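Local coordinates for DUF2020 domain-containing protein (PDB 3V7B) that is of unknown function but adopts an alpha+beta fold, a seven-stranded antiparallel sheet with helices on both faces, probably related to the Mog1p/PsbP group, at residues A[29-34]-A[143-148]; A[69-74]-A[126-131]; A[115-120]-A[137-142]. One frame throughout, in Å; residues are numbered along the deposited sequence.

Overall arrangement
The three contacts are built round the central strand 124-130 of an antiparallel sheet and the helix 135-149 that follows it. Contact 2, its centre about 1 Å from that of the chain, pairs that strand with strand 69-75. Contact 3 lays the first half of the helix on strand 114-121, the other neighbour of 124-130; its centre is about 7 Å from that of contact 2. Contact 1 joins the second half of the helix to residues 29-34, its centre about 11 Å from that of contact 2 and 12 Å from that of contact 3. Contacts 2 and 3 alternate along the chain inside contact 1, where the C-terminal helix touches an early part of the domain.

Contact 1: A[29-34]-A[143-148]; sequences PYLDSQ and KEAIAR
Arg148, near the end of helix 135-149, reaches over the turn that precedes helix 33-40, and its path can be traced atom by atom. Its CB lies 3.4 Å from Tyr30 O and also meets Tyr30 CB; CG is anti to the carbonyl carbon (chi1 -73°) and stays beside the same oxygen. Bends at chi2 and chi3 then fold the chain back, leaving NE 4.0 Å from Tyr30 O and the guanidinium with one face over that oxygen, which sits 3.8 Å above the centre of its plane. Because the oxygen faces the flat side and not an N-H, no hydrogen bond forms, and this buried carbonyl has no polar partner in the model. At the tip, NH2 approaches Pro29 O at 3.5 Å, while NH1 makes a long salt bridge to Glu144 OE2 within the helix.

Further in, Tyr30 has CG in the crowded position between backbone N and carbonyl carbon (chi1 48°), which places CD1 3.7 Å from Ala145 CB. Its hydroxyl continues to a hydrogen bond with Pro56 O. Leu31 sends one branch to the helix: CD2 meets Glu144 CG at 3.6 Å as the two side chains run antiparallel past one another. One water accepts from Asp32 N at 3.1 Å and donates weakly to Glu144 OE2. Asp32 OD2 bonds Trp35 N, making Asp32 the N-cap of helix 33-40. Tyr30 and Leu31 also touch Val71, so the loop before this helix is packed between helix 135-149 and strand 69-75, within an alpha+beta fold whose helices lie against an antiparallel sheet.

Contact 2: A[69-74]-A[126-131]; sequences ATVMVR and VVVWSN. With EDO (1,2-ethanediol), chain C.
Four backbone hydrogen bonds join the nearly antiparallel strands 69-74 and 126-130, whose local axes approach to 4.7 Å. Thr70 and Trp129 form one hydrogen-bonded pair, each N donating to the other's O at 2.9 Å; Met72 and Val127 form the next, with Val127 N to Met72 O at 2.8 Å. The N-H...O angles of 161° to 169° show that all four are nearly straight. In the intervening non-hydrogen-bonded pairs, CA-H groups complete the grip, as where Val128 CA lies 3.2 Å from Thr70 O.

Thr70 OG1, anti to the carbonyl carbon, is bonded at 2.6 Å to O2 of a 1,2-ethanediol probably taken up from the crystallisation liquor and also held by Pro67 O. That rotamer sets CG2 beside the indole, 3.7 Å from Trp129 CE3, the two side chains lying side by side. Met72, present as selenomethionine, is extended as far as SE and then bends (chi3 66°), bringing CE to the ring's edge, 3.6 Å from Trp129 CH2. Val127 CG1 lies above one face of the same indole, offset toward its rim. On the other face of the sheet, Val71 CG2 meets Val128 CG2 at 3.8 Å, and Val73 packs against Val126 in the same branch-to-branch manner.

The pair occupies the middle of the sheet, with strand 57-61 beyond 69-75 and strand 114-121 beyond 124-130. Helix 79-89 packs on Met72, Val127 and Trp129, whereas helix 135-149 packs on Ala69, Val73, Val126 and Val128, so a helix lies against each face.

Contact 3: A[115-120]-A[137-142]; sequences AVYAVQ and KAELMA
Tyr117 carries most of this contact, its ring set alongside helix 137-142 with Glu139 CA over one face. Glu139 CA is 3.9 Å from the ring centroid and 20° off the normal, a CH-pi contact displaced somewhat toward the rim. The Glu139 side chain then runs along the ring: CB lies near CD1, and CG comes within 3.5 Å of Tyr117 CE1. Being extended, with CG anti to the backbone N, it passes the ring on a slant, the carboxylate and ring planes 37° apart. Ala142 CB, one helical turn further on from Ala138, meets the other delta carbon, Tyr117 CD2, also at 3.5 Å. At the root of the side chain, Tyr117 CB touches Ala138 CB at 3.8 Å, and Ala115 CB makes a looser approach to the same methyl.

The small Ala138 and Ala142 point toward the strand, and the local axes come within 7.2 Å at a crossing angle of -37°. Tyr117 has CG anti to its backbone N, so the ring rises from the sheet beside the helix. Its backbone is fixed by pairing with Val128 in the neighbouring strand, and Ala98 of strand 96-98 also touches its side chain. Further out, Tyr117 OH is hydrogen-bonded to Glu100 O, while Glu139 OE1 forms a salt bridge with Arg108 NH1.

No hydrogen bond links the two segments directly: alkyl and aromatic surfaces bring them together, and the polar tips are satisfied by residues beyond them. Arg108 would probably favour an ionised Glu139, which the nearby Glu100 carboxylate, its OE2 close to Glu139 OE2, may partly offset.

Contact 1: A[29-34]-A[143-148]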
# COMPACT_ATOMS: atom_id res chain seq x y z
N PRO A 29 1.26 11.59 -4.82
CA PRO A 29 1.06 12.89 -4.10
C PRO A 29 1.48 12.88 -2.66
O PRO A 29 1.78 13.96 -2.10
CB PRO A 29 -0.45 13.19 -4.26
CG PRO A 29 -0.88 12.36 -5.40
CD PRO A 29 0.05 11.13 -5.49
N TYR A 30 1.66 11.70 -2.09
CA TYR A 30 1.91 11.65 -0.67
C TYR A 30 3.17 10.89 -0.25
O TYR A 30 3.35 10.63 0.91
CB TYR A 30 0.70 11.04 0.07
CG TYR A 30 0.17 9.78 -0.53
CD1 TYR A 30 0.62 8.56 -0.07
CD2 TYR A 30 -0.80 9.80 -1.55
CE1 TYR A 30 0.12 7.39 -0.57
CE2 TYR A 30 -1.31 8.62 -2.09
CZ TYR A 30 -0.85 7.43 -1.61
OH TYR A 30 -1.35 6.28 -2.13
N LEU A 31 3.99 10.47 -1.20
CA LEU A 31 5.23 9.74 -0.87
C LEU A 31 6.30 10.27 -1.86
O LEU A 31 6.10 10.22 -3.07
CB LEU A 31 5.07 8.26 -1.05
CG LEU A 31 4.28 7.49 -0.01
CD1 LEU A 31 4.28 5.99 -0.30
CD2 LEU A 31 4.80 7.75 1.42
N ASP A 32 7.41 10.72 -1.32
CA ASP A 32 8.50 11.19 -2.15
C ASP A 32 9.24 10.03 -2.80
O ASP A 32 9.62 9.07 -2.11
CB ASP A 32 9.43 12.00 -1.23
CG ASP A 32 10.68 12.50 -1.94
OD1 ASP A 32 10.58 13.61 -2.51
OD2 ASP A 32 11.75 11.79 -1.91
N SER A 33 9.46 10.13 -4.12
CA SER A 33 10.09 9.06 -4.90
C SER A 33 11.49 8.71 -4.36
O SER A 33 11.82 7.54 -4.20
CB SER A 33 10.16 9.44 -6.41
OG SER A 33 9.01 10.28 -6.73
N GLN A 34 12.29 9.73 -4.05
CA GLN A 34 13.63 9.47 -3.50
C GLN A 34 13.56 8.70 -2.19
O GLN A 34 14.29 7.77 -1.99
CB GLN A 34 14.44 10.74 -3.32
CG GLN A 34 14.86 11.38 -4.62
CD GLN A 34 15.75 12.56 -4.33
OE1 GLN A 34 15.32 13.71 -4.38
NE2 GLN A 34 16.97 12.27 -3.92
N LYS A 143 3.07 4.00 7.38
CA LYS A 143 3.05 5.08 8.36
C LYS A 143 3.26 6.45 7.74
O LYS A 143 2.57 7.40 8.09
CB LYS A 143 4.10 4.82 9.44
CG LYS A 143 3.71 3.64 10.30
CD LYS A 143 4.79 3.35 11.37
CE LYS A 143 4.55 4.18 12.62
NZ LYS A 143 5.51 5.30 12.70
N GLU A 144 4.17 6.54 6.79
CA GLU A 144 4.45 7.78 6.13
C GLU A 144 3.29 8.25 5.29
O GLU A 144 2.93 9.44 5.35
CB GLU A 144 5.70 7.66 5.27
CG GLU A 144 6.15 8.92 4.52
CD GLU A 144 6.34 10.17 5.40
OE1 GLU A 144 6.56 10.05 6.62
OE2 GLU A 144 6.23 11.29 4.83
N ALA A 145 2.66 7.33 4.56
CA ALA A 145 1.47 7.68 3.74
C ALA A 145 0.37 8.17 4.65
O ALA A 145 -0.23 9.23 4.40
CB ALA A 145 1.00 6.44 2.89
N ILE A 146 0.10 7.43 5.74
CA ILE A 146 -0.91 7.84 6.68
C ILE A 146 -0.63 9.25 7.25
O ILE A 146 -1.55 10.04 7.36
CB ILE A 146 -1.09 6.79 7.79
CG1 ILE A 146 -1.77 5.51 7.21
CG2 ILE A 146 -1.89 7.42 8.97
CD1 ILE A 146 -1.69 4.27 8.13
N ALA A 147 0.62 9.49 7.69
CA ALA A 147 0.97 10.84 8.15
C ALA A 147 0.77 11.92 7.05
O ALA A 147 0.18 12.97 7.26
CB ALA A 147 2.43 10.80 8.62
N ARG A 148 1.29 11.68 5.86
CA ARG A 148 1.18 12.66 4.78
C ARG A 148 -0.26 12.93 4.36
O ARG A 148 -0.59 14.04 3.97
CB ARG A 148 2.02 12.27 3.57
CG ARG A 148 3.51 12.44 3.79
CD ARG A 148 3.87 13.91 3.66
NE ARG A 148 3.71 14.39 2.29
CZ ARG A 148 4.65 14.21 1.35
NH1 ARG A 148 5.81 13.62 1.62
NH2 ARG A 148 4.44 14.65 0.13
O HOH W 1 7.67 10.91 1.77

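Contact 2: A[69-74]-A[126-131]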
# COMPACT_ATOMS: atom_id res chain seq x y z
N ALA A 69 7.32 -1.63 -4.82
CA ALA A 69 6.39 -1.28 -3.74
C ALA A 69 5.08 -0.81 -4.35
O ALA A 69 5.02 -0.11 -5.38
CB ALA A 69 6.97 -0.18 -2.82
N THR A 70 4.02 -1.15 -3.67
CA THR A 70 2.70 -0.71 -4.05
C THR A 70 2.01 -0.18 -2.79
O THR A 70 1.98 -0.87 -1.75
CB THR A 70 1.88 -1.91 -4.61
OG1 THR A 70 2.49 -2.43 -5.81
CG2 THR A 70 0.39 -1.54 -4.84
N VAL A 71 1.38 1.00 -2.90
CA VAL A 71 0.72 1.61 -1.76
C VAL A 71 -0.70 1.90 -2.18
O VAL A 71 -0.92 2.58 -3.18
CB VAL A 71 1.40 2.92 -1.28
CG1 VAL A 71 0.61 3.59 -0.17
CG2 VAL A 71 2.87 2.62 -0.83
N MSE A 72 -1.63 1.33 -1.42
CA MSE A 72 -3.04 1.46 -1.70
C MSE A 72 -3.86 1.94 -0.50
O MSE A 72 -3.82 1.35 0.59
CB MSE A 72 -3.64 0.16 -2.25
CG MSE A 72 -5.17 0.29 -2.62
SE MSE A 72 -5.80 -1.37 -3.42
CE MSE A 72 -5.56 -2.46 -1.80
N VAL A 73 -4.57 3.06 -0.71
CA VAL A 73 -5.49 3.65 0.23
C VAL A 73 -6.96 3.42 -0.17
O VAL A 73 -7.38 3.74 -1.26
CB VAL A 73 -5.22 5.16 0.44
CG1 VAL A 73 -6.23 5.72 1.50
CG2 VAL A 73 -3.78 5.35 0.97
N ARG A 74 -7.75 2.79 0.71
CA ARG A 74 -9.10 2.40 0.39
C ARG A 74 -10.08 3.14 1.31
O ARG A 74 -9.89 3.20 2.50
CB ARG A 74 -9.33 0.93 0.62
CG ARG A 74 -8.80 -0.03 -0.40
CD ARG A 74 -8.93 0.33 -1.82
NE ARG A 74 -10.34 0.53 -2.22
CZ ARG A 74 -11.18 -0.40 -2.66
NH1 ARG A 74 -10.77 -1.62 -2.88
NH2 ARG A 74 -12.43 -0.07 -2.95
N VAL A 126 -5.33 0.96 4.56
CA VAL A 126 -4.06 1.29 3.96
C VAL A 126 -3.25 -0.02 3.83
O VAL A 126 -2.98 -0.69 4.84
CB VAL A 126 -3.28 2.35 4.79
CG1 VAL A 126 -1.86 2.58 4.26
CG2 VAL A 126 -4.04 3.69 4.86
N VAL A 127 -2.87 -0.39 2.61
CA VAL A 127 -2.08 -1.62 2.39
C VAL A 127 -0.80 -1.24 1.61
O VAL A 127 -0.84 -0.51 0.62
CB VAL A 127 -2.88 -2.66 1.52
CG1 VAL A 127 -2.08 -3.92 1.23
CG2 VAL A 127 -4.27 -3.00 2.14
N VAL A 128 0.33 -1.80 2.01
CA VAL A 128 1.54 -1.57 1.32
C VAL A 128 2.13 -2.95 1.14
O VAL A 128 2.15 -3.72 2.11
CB VAL A 128 2.52 -0.68 2.13
CG1 VAL A 128 3.88 -0.58 1.50
CG2 VAL A 128 1.99 0.75 2.34
N TRP A 129 2.54 -3.22 -0.10
CA TRP A 129 3.27 -4.41 -0.45
C TRP A 129 4.67 -3.93 -0.86
O TRP A 129 4.82 -2.88 -1.50
CB TRP A 129 2.62 -5.06 -1.65
CG TRP A 129 1.30 -5.72 -1.39
CD1 TRP A 129 1.07 -6.97 -0.90
CD2 TRP A 129 0.00 -5.17 -1.68
NE1 TRP A 129 -0.26 -7.26 -0.90
CE2 TRP A 129 -0.96 -6.20 -1.34
CE3 TRP A 129 -0.44 -3.96 -2.22
CZ2 TRP A 129 -2.30 -6.02 -1.54
CZ3 TRP A 129 -1.80 -3.76 -2.38
CH2 TRP A 129 -2.72 -4.73 -2.06
N SER A 130 5.67 -4.70 -0.49
CA SER A 130 7.04 -4.48 -0.92
C SER A 130 7.61 -5.77 -1.49
O SER A 130 7.25 -6.84 -1.06
CB SER A 130 7.92 -4.07 0.26
OG SER A 130 9.31 -4.20 -0.05
N ASN A 131 8.53 -5.63 -2.43
CA ASN A 131 9.22 -6.80 -3.01
C ASN A 131 10.35 -7.27 -2.11
O ASN A 131 11.03 -8.23 -2.45
CB ASN A 131 9.70 -6.56 -4.47
CG ASN A 131 10.89 -5.62 -4.56
OD1 ASN A 131 11.28 -4.99 -3.58
ND2 ASN A 131 11.49 -5.52 -5.76
C1 EDO C . 5.49 -6.50 -4.99
O1 EDO C . 5.61 -6.49 -6.43
C2 EDO C . 5.04 -5.11 -4.52
O2 EDO C . 3.81 -4.59 -5.08

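Contact 3: A[115-120]-A[137-142]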
# COMPACT_ATOMS: atom_id res chain seq x y z
N ALA A 115 6.77 -8.50 1.23
CA ALA A 115 6.30 -8.11 2.52
C ALA A 115 4.96 -7.44 2.31
O ALA A 115 4.75 -6.88 1.27
CB ALA A 115 7.28 -7.15 3.20
N VAL A 116 4.17 -7.41 3.36
CA VAL A 116 2.90 -6.67 3.37
C VAL A 116 2.68 -6.00 4.73
O VAL A 116 3.15 -6.47 5.78
CB VAL A 116 1.70 -7.60 3.03
CG1 VAL A 116 1.54 -8.70 4.12
CG2 VAL A 116 0.41 -6.78 2.69
N TYR A 117 1.95 -4.90 4.70
CA TYR A 117 1.59 -4.22 5.89
C TYR A 117 0.23 -3.63 5.59
O TYR A 117 0.07 -2.79 4.65
CB TYR A 117 2.61 -3.13 6.31
CG TYR A 117 2.31 -2.47 7.67
CD1 TYR A 117 2.97 -2.93 8.84
CD2 TYR A 117 1.44 -1.40 7.81
CE1 TYR A 117 2.73 -2.38 10.07
CE2 TYR A 117 1.19 -0.83 9.05
CZ TYR A 117 1.87 -1.32 10.19
OH TYR A 117 1.68 -0.81 11.45
N ALA A 118 -0.76 -4.09 6.33
CA ALA A 118 -2.17 -3.76 6.06
C ALA A 118 -2.93 -3.44 7.31
O ALA A 118 -3.00 -4.22 8.24
CB ALA A 118 -2.85 -4.89 5.29
N VAL A 119 -3.48 -2.22 7.37
CA VAL A 119 -4.17 -1.77 8.54
C VAL A 119 -5.42 -1.01 8.20
O VAL A 119 -5.54 -0.47 7.12
CB VAL A 119 -3.32 -0.87 9.47
CG1 VAL A 119 -2.18 -1.71 10.18
CG2 VAL A 119 -2.77 0.35 8.64
N GLN A 120 -6.36 -1.06 9.10
CA GLN A 120 -7.56 -0.20 8.97
C GLN A 120 -7.87 0.57 10.23
O GLN A 120 -7.49 0.20 11.34
CB GLN A 120 -8.76 -1.01 8.51
CG GLN A 120 -9.28 -2.10 9.42
CD GLN A 120 -9.92 -1.71 10.72
OE1 GLN A 120 -10.72 -0.75 10.87
NE2 GLN A 120 -9.60 -2.48 11.70
N LYS A 137 10.03 -2.31 6.12
CA LYS A 137 10.02 -1.38 4.99
C LYS A 137 8.60 -0.93 4.59
O LYS A 137 8.31 0.26 4.41
CB LYS A 137 10.80 -1.97 3.82
CG LYS A 137 12.30 -1.97 4.11
CD LYS A 137 13.06 -2.77 3.05
CE LYS A 137 14.56 -2.78 3.29
NZ LYS A 137 15.31 -3.31 2.07
N ALA A 138 7.71 -1.91 4.53
CA ALA A 138 6.30 -1.74 4.24
C ALA A 138 5.64 -0.95 5.37
O ALA A 138 4.80 -0.03 5.13
CB ALA A 138 5.63 -3.11 4.08
N GLU A 139 6.03 -1.24 6.58
CA GLU A 139 5.48 -0.52 7.75
C GLU A 139 5.84 0.96 7.71
O GLU A 139 5.03 1.79 7.97
CB GLU A 139 6.00 -1.15 9.02
CG GLU A 139 5.58 -0.42 10.26
CD GLU A 139 5.98 -1.19 11.52
OE1 GLU A 139 6.03 -2.45 11.48
OE2 GLU A 139 6.21 -0.53 12.53
N LEU A 140 7.07 1.28 7.36
CA LEU A 140 7.54 2.70 7.28
C LEU A 140 6.82 3.46 6.21
O LEU A 140 6.41 4.61 6.42
CB LEU A 140 9.04 2.75 7.02
CG LEU A 140 9.99 2.31 8.13
CD1 LEU A 140 11.44 2.14 7.63
CD2 LEU A 140 9.89 3.32 9.29
N MSE A 141 6.63 2.80 5.08
CA MSE A 141 5.87 3.39 4.00
C MSE A 141 4.40 3.63 4.37
O MSE A 141 3.84 4.66 4.05
CB MSE A 141 6.06 2.53 2.71
CG MSE A 141 7.43 2.65 2.13
SE MSE A 141 7.65 1.74 0.41
CE MSE A 141 7.76 -0.10 0.98
N ALA A 142 3.76 2.64 4.99
CA ALA A 142 2.35 2.83 5.41
C ALA A 142 2.22 3.96 6.37
O ALA A 142 1.31 4.81 6.24
CB ALA A 142 1.78 1.58 6.02